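Local structure of GDSL-like Lipase/Acylhydrolase family protein (4K7J) at residues I282-P288 against T321-Q327; N107-T112 against G124-T129; L73-Q78 against G208-S212. The protein probably removes O-acetyl groups from cell-wall peptidoglycan, acting as a serine esterase of the SGNH (GDSL-like) hydrolase family. Residues are numbered along the deposited sequence.

Contact 1 of 3, residues I282-P288 against T321-Q327; sequences ILIIGAP and TMFWSWQ
Two parallel strands of the central sheet of the SGNH hydrolase alpha/beta fold, 282-286 and 322-325, run side by side as the strands of a beta-alpha-beta unit whose helix is 305-318. Their axes approach to 4.6 Å at 24°, in the register Leu-283 to Met-322, Ile-284 to Phe-323 and Ile-285 to Trp-324. The ladder runs Met-322 N to Ile-282 O (2.9 Å), Ile-284 N to Met-322 O (2.9 Å), Trp-324 N to Ile-284 O (3.0 Å) and Gly-286 N to Trp-324 O (2.9 Å). On one face Leu-283 (chi1 t) drops CD1 between Met-322 CB (3.6 Å) and Trp-324 CB (4.0 Å); Met-322 and Trp-324 themselves pack on helix 354-373. On the face towards helix 305-318, the Phe-323 ring (chi1 t) swings into the hollow over Gly-286, where a CB would clash with CZ. Past the strands, Trp-326 (chi1 t) begins a helix and fills the space beside Ile-285; Pro-288 CB lies 3.7 Å above the centroid of the five-membered ring of Trp-326, a CH-pi contact.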
# COMPACT_ATOMS: atom_id res chain seq x y z
N ILE A 282 -6.77 2.31 -11.05
CA ILE A 282 -6.25 1.05 -10.51
C ILE A 282 -5.05 0.57 -11.33
O ILE A 282 -5.09 0.56 -12.57
CB ILE A 282 -7.33 -0.04 -10.53
CG1 ILE A 282 -8.56 0.41 -9.73
CG2 ILE A 282 -6.78 -1.32 -9.97
CD1 ILE A 282 -9.69 -0.56 -9.80
N LEU A 283 -3.98 0.19 -10.65
CA LEU A 283 -2.79 -0.34 -11.31
C LEU A 283 -2.45 -1.71 -10.73
O LEU A 283 -2.28 -1.85 -9.52
CB LEU A 283 -1.59 0.58 -11.10
CG LEU A 283 -0.26 -0.06 -11.52
CD1 LEU A 283 -0.13 -0.11 -13.03
CD2 LEU A 283 0.95 0.63 -10.90
N ILE A 284 -2.37 -2.71 -11.60
CA ILE A 284 -1.95 -4.04 -11.17
C ILE A 284 -0.48 -4.26 -11.50
O ILE A 284 -0.05 -4.16 -12.66
CB ILE A 284 -2.83 -5.14 -11.82
CG1 ILE A 284 -4.22 -5.10 -11.18
CG2 ILE A 284 -2.18 -6.51 -11.66
CD1 ILE A 284 -5.23 -6.03 -11.81
N ILE A 285 0.31 -4.54 -10.47
CA ILE A 285 1.72 -4.83 -10.63
C ILE A 285 1.93 -6.33 -10.83
O ILE A 285 1.78 -7.11 -9.89
CB ILE A 285 2.54 -4.33 -9.43
CG1 ILE A 285 2.52 -2.80 -9.40
CG2 ILE A 285 3.98 -4.83 -9.53
CD1 ILE A 285 3.53 -2.20 -8.46
N GLY A 286 2.24 -6.73 -12.06
CA GLY A 286 2.50 -8.13 -12.34
C GLY A 286 3.68 -8.61 -11.53
O GLY A 286 4.63 -7.86 -11.32
N ALA A 287 3.62 -9.85 -11.05
CA ALA A 287 4.67 -10.39 -10.20
C ALA A 287 6.05 -10.32 -10.88
O ALA A 287 6.17 -10.54 -12.09
CB ALA A 287 4.34 -11.81 -9.80
N PRO A 288 7.11 -10.01 -10.09
CA PRO A 288 8.47 -10.08 -10.62
C PRO A 288 8.85 -11.53 -10.85
O PRO A 288 8.15 -12.42 -10.37
CB PRO A 288 9.32 -9.51 -9.48
CG PRO A 288 8.52 -9.79 -8.23
CD PRO A 288 7.08 -9.62 -8.66
N THR A 321 -7.94 -1.88 -16.10
CA THR A 321 -6.99 -1.21 -15.23
C THR A 321 -5.68 -0.99 -15.98
O THR A 321 -5.55 -1.36 -17.15
CB THR A 321 -6.72 -2.06 -13.98
OG1 THR A 321 -5.70 -3.02 -14.27
CG2 THR A 321 -7.97 -2.79 -13.55
N MET A 322 -4.71 -0.39 -15.31
CA MET A 322 -3.36 -0.34 -15.83
C MET A 322 -2.61 -1.57 -15.34
O MET A 322 -3.01 -2.18 -14.34
CB MET A 322 -2.65 0.93 -15.36
CG MET A 322 -3.21 2.19 -16.01
SD MET A 322 -2.52 3.68 -15.27
CE MET A 322 -3.32 3.65 -13.67
N PHE A 323 -1.56 -1.96 -16.06
CA PHE A 323 -0.75 -3.12 -15.73
C PHE A 323 0.73 -2.78 -15.92
O PHE A 323 1.13 -2.29 -16.98
CB PHE A 323 -1.13 -4.31 -16.62
CG PHE A 323 -0.34 -5.57 -16.35
CD1 PHE A 323 -0.69 -6.41 -15.30
CD2 PHE A 323 0.74 -5.91 -17.14
CE1 PHE A 323 0.02 -7.56 -15.05
CE2 PHE A 323 1.46 -7.06 -16.90
CZ PHE A 323 1.10 -7.88 -15.85
N TRP A 324 1.54 -3.00 -14.89
CA TRP A 324 2.97 -2.77 -14.98
C TRP A 324 3.70 -4.09 -14.78
O TRP A 324 3.57 -4.72 -13.74
CB TRP A 324 3.41 -1.76 -13.93
CG TRP A 324 4.80 -1.26 -14.11
CD1 TRP A 324 5.23 -0.34 -15.02
CD2 TRP A 324 5.94 -1.59 -13.30
NE1 TRP A 324 6.57 -0.11 -14.86
CE2 TRP A 324 7.03 -0.86 -13.81
CE3 TRP A 324 6.14 -2.44 -12.21
CZ2 TRP A 324 8.31 -0.95 -13.25
CZ3 TRP A 324 7.41 -2.53 -11.67
CH2 TRP A 324 8.48 -1.79 -12.19
N SER A 325 4.47 -4.50 -15.79
CA SER A 325 5.16 -5.78 -15.71
C SER A 325 6.51 -5.66 -15.03
O SER A 325 7.51 -5.28 -15.66
CB SER A 325 5.36 -6.40 -17.10
OG SER A 325 6.17 -7.56 -16.99
N TRP A 326 6.54 -6.00 -13.75
CA TRP A 326 7.76 -6.00 -12.97
C TRP A 326 8.74 -7.00 -13.59
O TRP A 326 9.93 -6.75 -13.63
CB TRP A 326 7.44 -6.36 -11.52
CG TRP A 326 8.50 -6.06 -10.52
CD1 TRP A 326 9.84 -5.85 -10.76
CD2 TRP A 326 8.32 -5.91 -9.10
NE1 TRP A 326 10.49 -5.60 -9.57
CE2 TRP A 326 9.58 -5.63 -8.54
CE3 TRP A 326 7.20 -5.99 -8.26
CZ2 TRP A 326 9.76 -5.43 -7.17
CZ3 TRP A 326 7.38 -5.81 -6.89
CH2 TRP A 326 8.65 -5.53 -6.36
N GLN A 327 8.24 -8.13 -14.08
CA GLN A 327 9.17 -9.05 -14.74
C GLN A 327 9.83 -8.40 -15.95
O GLN A 327 11.03 -8.53 -16.14
CB GLN A 327 8.54 -10.41 -15.10
CG GLN A 327 9.54 -11.31 -15.84
CD GLN A 327 9.09 -12.75 -15.97
OE1 GLN A 327 9.03 -13.49 -14.98
NE2 GLN A 327 8.81 -13.17 -17.19
O HOH W 1 5.45 -9.05 -14.20

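Contact 2 of 3, residues N107-T112 against G124-T129; sequences NWQSLT and GILAHT
Strands 109-112 and 125-128 run antiparallel, their axes 4.4 Å apart at closest and their directions 150° apart, forming a long-looped beta hairpin at the edge of an antiparallel sheet in the N-terminal peptidoglycan O-acetylesterase region. Gln-109/His-128 and Leu-111/Leu-126 are hydrogen-bonded pairs; Ser-110/Ala-127 (CA-CA 4.0 Å) and Thr-112/Ile-125 (CA-CA 4.5 Å) are non-hydrogen-bonded. The bonds are Gln-109 N to His-128 O (2.9 Å), His-128 N to Gln-109 O (2.8 Å), Leu-111 N to Leu-126 O (2.8 Å) and Leu-126 N to Leu-111 O (3.0 Å). Gly-124 enters the second strand with positive phi (74°). Gln-109, Leu-111, Leu-126 and His-128 share one face, where Leu-111 CB meets Leu-126 CD1 at 4.1 Å and His-128 ND1 is hydrogen-bonded to Asp-196 OD1 of the next strand. Ser-110, Ala-127, Thr-112 and Ile-125 share the other, Ile-125 packing on Phe-199. At the far end Trp-108 (chi1 m, chi2 2°) covers Ala-127 and Thr-129: Thr-129 CG2 sits over its face, 3.6 Å from the centroid of the five-membered ring.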
# COMPACT_ATOMS: atom_id res chain seq x y z
N ASN A 107 3.78 2.21 23.57
CA ASN A 107 3.54 0.90 24.18
C ASN A 107 2.40 0.12 23.54
O ASN A 107 1.99 -0.92 24.04
CB ASN A 107 3.29 1.05 25.68
CG ASN A 107 2.12 1.98 26.01
OD1 ASN A 107 1.24 2.21 25.18
ND2 ASN A 107 2.10 2.49 27.24
N TRP A 108 1.88 0.62 22.42
CA TRP A 108 0.86 -0.11 21.67
C TRP A 108 1.40 -1.45 21.14
O TRP A 108 2.60 -1.57 20.85
CB TRP A 108 0.32 0.75 20.51
CG TRP A 108 -0.38 2.01 20.94
CD1 TRP A 108 -0.54 2.47 22.22
CD2 TRP A 108 -0.98 2.99 20.09
NE1 TRP A 108 -1.22 3.67 22.21
CE2 TRP A 108 -1.50 4.01 20.91
CE3 TRP A 108 -1.15 3.09 18.70
CZ2 TRP A 108 -2.17 5.12 20.39
CZ3 TRP A 108 -1.81 4.19 18.19
CH2 TRP A 108 -2.31 5.19 19.03
N GLN A 109 0.54 -2.45 21.01
CA GLN A 109 0.97 -3.74 20.47
C GLN A 109 0.28 -4.09 19.16
O GLN A 109 -0.94 -4.25 19.12
CB GLN A 109 0.72 -4.86 21.48
CG GLN A 109 1.18 -6.23 20.95
CD GLN A 109 2.67 -6.25 20.63
OE1 GLN A 109 3.50 -5.77 21.42
NE2 GLN A 109 3.03 -6.82 19.47
N SER A 110 1.05 -4.22 18.08
CA SER A 110 0.48 -4.53 16.77
C SER A 110 0.09 -6.00 16.61
O SER A 110 0.58 -6.87 17.32
CB SER A 110 1.43 -4.13 15.64
OG SER A 110 2.62 -4.90 15.71
N LEU A 111 -0.82 -6.24 15.67
CA LEU A 111 -1.28 -7.57 15.32
C LEU A 111 -1.61 -7.52 13.83
O LEU A 111 -2.22 -6.54 13.38
CB LEU A 111 -2.54 -7.92 16.12
CG LEU A 111 -3.23 -9.21 15.70
CD1 LEU A 111 -2.38 -10.38 16.13
CD2 LEU A 111 -4.65 -9.31 16.26
N THR A 112 -1.18 -8.51 13.06
CA THR A 112 -1.49 -8.51 11.62
C THR A 112 -2.17 -9.80 11.15
O THR A 112 -2.17 -10.81 11.85
CB THR A 112 -0.24 -8.28 10.74
OG1 THR A 112 0.40 -9.55 10.46
CG2 THR A 112 0.73 -7.30 11.37
N GLY A 124 -5.11 -5.09 7.02
CA GLY A 124 -4.80 -6.24 7.85
C GLY A 124 -3.91 -5.97 9.05
O GLY A 124 -3.31 -6.90 9.60
N ILE A 125 -3.84 -4.72 9.49
CA ILE A 125 -3.02 -4.37 10.65
C ILE A 125 -3.85 -3.59 11.67
O ILE A 125 -4.58 -2.67 11.32
CB ILE A 125 -1.79 -3.53 10.23
CG1 ILE A 125 -0.93 -4.32 9.25
CG2 ILE A 125 -0.97 -3.07 11.46
CD1 ILE A 125 0.27 -3.58 8.76
N LEU A 126 -3.75 -3.99 12.93
CA LEU A 126 -4.29 -3.16 14.01
C LEU A 126 -3.30 -3.14 15.16
O LEU A 126 -2.39 -3.96 15.23
CB LEU A 126 -5.67 -3.66 14.45
CG LEU A 126 -5.83 -5.06 15.06
CD1 LEU A 126 -5.48 -5.10 16.54
CD2 LEU A 126 -7.24 -5.61 14.84
N ALA A 127 -3.48 -2.19 16.08
CA ALA A 127 -2.67 -2.18 17.30
C ALA A 127 -3.56 -2.07 18.54
O ALA A 127 -4.48 -1.25 18.56
CB ALA A 127 -1.66 -1.08 17.26
N HIS A 128 -3.31 -2.90 19.55
CA HIS A 128 -4.04 -2.78 20.81
C HIS A 128 -3.33 -1.72 21.65
O HIS A 128 -2.14 -1.85 21.92
CB HIS A 128 -4.01 -4.11 21.59
CG HIS A 128 -4.56 -5.28 20.83
ND1 HIS A 128 -5.86 -5.32 20.37
CD2 HIS A 128 -4.00 -6.47 20.50
CE1 HIS A 128 -6.07 -6.47 19.76
NE2 HIS A 128 -4.96 -7.19 19.83
N THR A 129 -4.04 -0.67 22.05
CA THR A 129 -3.40 0.44 22.76
C THR A 129 -3.25 0.14 24.26
O THR A 129 -2.29 0.57 24.90
CB THR A 129 -4.18 1.78 22.63
OG1 THR A 129 -5.43 1.70 23.34
CG2 THR A 129 -4.43 2.15 21.17
O HOH W 2 -0.99 -2.32 24.35

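Contact 3 of 3, residues L73-Q78 against G208-S212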
# COMPACT_ATOMS: atom_id res chain seq x y z
N LEU A 73 9.16 5.27 -4.77
CA LEU A 73 8.04 5.85 -5.51
C LEU A 73 7.58 7.15 -4.84
O LEU A 73 7.34 8.17 -5.51
CB LEU A 73 6.90 4.84 -5.57
CG LEU A 73 5.70 5.15 -6.46
CD1 LEU A 73 6.16 5.15 -7.91
CD2 LEU A 73 4.59 4.13 -6.24
N ARG A 74 7.46 7.10 -3.52
CA ARG A 74 7.07 8.27 -2.74
C ARG A 74 8.02 9.44 -2.98
O ARG A 74 7.58 10.54 -3.32
CB ARG A 74 7.00 7.92 -1.26
CG ARG A 74 6.50 9.03 -0.35
CD ARG A 74 5.97 8.46 0.96
NE ARG A 74 6.87 7.47 1.53
CZ ARG A 74 6.54 6.21 1.81
NH1 ARG A 74 5.31 5.75 1.60
NH2 ARG A 74 7.45 5.42 2.31
N LYS A 75 9.32 9.22 -2.83
CA LYS A 75 10.27 10.34 -2.93
C LYS A 75 10.31 10.92 -4.33
O LYS A 75 10.40 12.14 -4.51
CB LYS A 75 11.66 9.91 -2.48
CG LYS A 75 11.75 9.48 -1.02
CD LYS A 75 11.48 10.64 -0.07
CE LYS A 75 11.45 10.16 1.38
NZ LYS A 75 12.66 9.33 1.68
N ARG A 76 10.25 10.05 -5.33
CA ARG A 76 10.32 10.49 -6.71
C ARG A 76 9.10 11.32 -7.10
O ARG A 76 9.22 12.45 -7.58
CB ARG A 76 10.46 9.29 -7.64
CG ARG A 76 10.22 9.62 -9.09
CD ARG A 76 11.44 10.22 -9.75
NE ARG A 76 11.31 10.14 -11.20
CZ ARG A 76 11.71 9.10 -11.93
NH1 ARG A 76 12.26 8.03 -11.36
NH2 ARG A 76 11.55 9.14 -13.25
N LEU A 77 7.91 10.76 -6.88
CA LEU A 77 6.69 11.46 -7.30
C LEU A 77 6.36 12.70 -6.46
O LEU A 77 5.65 13.59 -6.92
CB LEU A 77 5.49 10.50 -7.32
CG LEU A 77 5.64 9.24 -8.17
CD1 LEU A 77 4.35 8.45 -8.13
CD2 LEU A 77 6.05 9.54 -9.63
N GLN A 78 6.87 12.75 -5.22
CA GLN A 78 6.70 13.93 -4.37
C GLN A 78 7.55 15.11 -4.86
O GLN A 78 7.13 16.27 -4.78
CB GLN A 78 6.94 13.61 -2.88
CG GLN A 78 5.70 13.00 -2.21
CD GLN A 78 5.87 12.64 -0.74
OE1 GLN A 78 6.98 12.49 -0.25
NE2 GLN A 78 4.77 12.50 -0.03
N GLY A 208 -0.59 17.92 -2.52
CA GLY A 208 0.51 17.23 -3.19
C GLY A 208 0.22 15.74 -3.31
O GLY A 208 -0.93 15.34 -3.29
N ILE A 209 1.28 14.93 -3.43
CA ILE A 209 1.12 13.48 -3.56
C ILE A 209 1.35 12.82 -2.20
O ILE A 209 2.22 13.24 -1.46
CB ILE A 209 2.19 12.90 -4.50
CG1 ILE A 209 2.19 13.63 -5.85
CG2 ILE A 209 2.02 11.39 -4.68
CD1 ILE A 209 0.86 13.58 -6.57
N THR A 210 0.59 11.77 -1.89
CA THR A 210 1.02 10.87 -0.82
C THR A 210 1.11 9.47 -1.40
O THR A 210 0.38 9.13 -2.33
CB THR A 210 0.06 10.84 0.40
OG1 THR A 210 -1.24 10.42 -0.01
CG2 THR A 210 -0.03 12.23 1.05
N VAL A 211 2.02 8.68 -0.84
CA VAL A 211 2.11 7.27 -1.20
C VAL A 211 2.03 6.44 0.08
O VAL A 211 2.90 6.52 0.95
CB VAL A 211 3.40 6.95 -1.96
CG1 VAL A 211 3.49 5.45 -2.21
CG2 VAL A 211 3.44 7.72 -3.29
N SER A 212 0.96 5.67 0.21
CA SER A 212 0.72 4.87 1.41
C SER A 212 0.99 3.41 1.10
O SER A 212 0.59 2.91 0.05
CB SER A 212 -0.74 5.04 1.87
OG SER A 212 -1.01 6.37 2.30
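This is helix-on-sheet packing in the alpha/beta core of the SGNH hydrolase fold: helix 68-81 lies against strand 208-215, at one edge of the central sheet beside strand 53-60. The segments run nearly antiparallel, at 173°, with axes 8.0 Å apart. Because strand side chains alternate, Ile-209 and Val-211 point to the helix while Thr-210 and Ser-212 point away, Ser-212 OG being hydrogen-bonded to Trp-88 N. Val-211 is the main bump, buried beside Leu-73 and Arg-74, with Arg-74 CB 3.8 Å from Val-211 CB. Ile-209 fits one turn further along the helix, its CG1 3.6 Å from Leu-77 O and its CB 4.2 Å from Gln-78 CG. Leu-77 also reaches Ile-56 of the neighbouring strand and Ala-365 of helix 354-373, so apolar packing continues past this pair. Two side chains of the helix, four residues apart and therefore on one side of it, donate hydrogen bonds to backbone carbonyl oxygens of the strand. Gln-78 NE2 donates to Ile-209 O at 3.0 Å. Arg-74, whose NH2 is held in salt bridges by Asp-67 and Asp-71, presents the edge of its guanidinium to the strand, NH1 donating to Val-211 O at 2.6 Å.

From the N terminus, the chain passes through strand 53-60 of the central sheet into helix 68-81, which supplies the first half of contact 3. It then leaves for the predominantly beta region, where contact 2 closes a short loop of 11 residues. The return to strand 208-215 completes contact 3, so contact 2 is nested inside its 129-residue loop. Contact 1 follows in series, its 32-residue connection including helix 305-318. Contacts 1 and 3 reach the same central sheet, at strands separated by 242-246 and 53-60, with centres about 18 Å apart. Contact 2 belongs to another sheet, its centre about 30 Å from that of contact 1, across the centre of the chain.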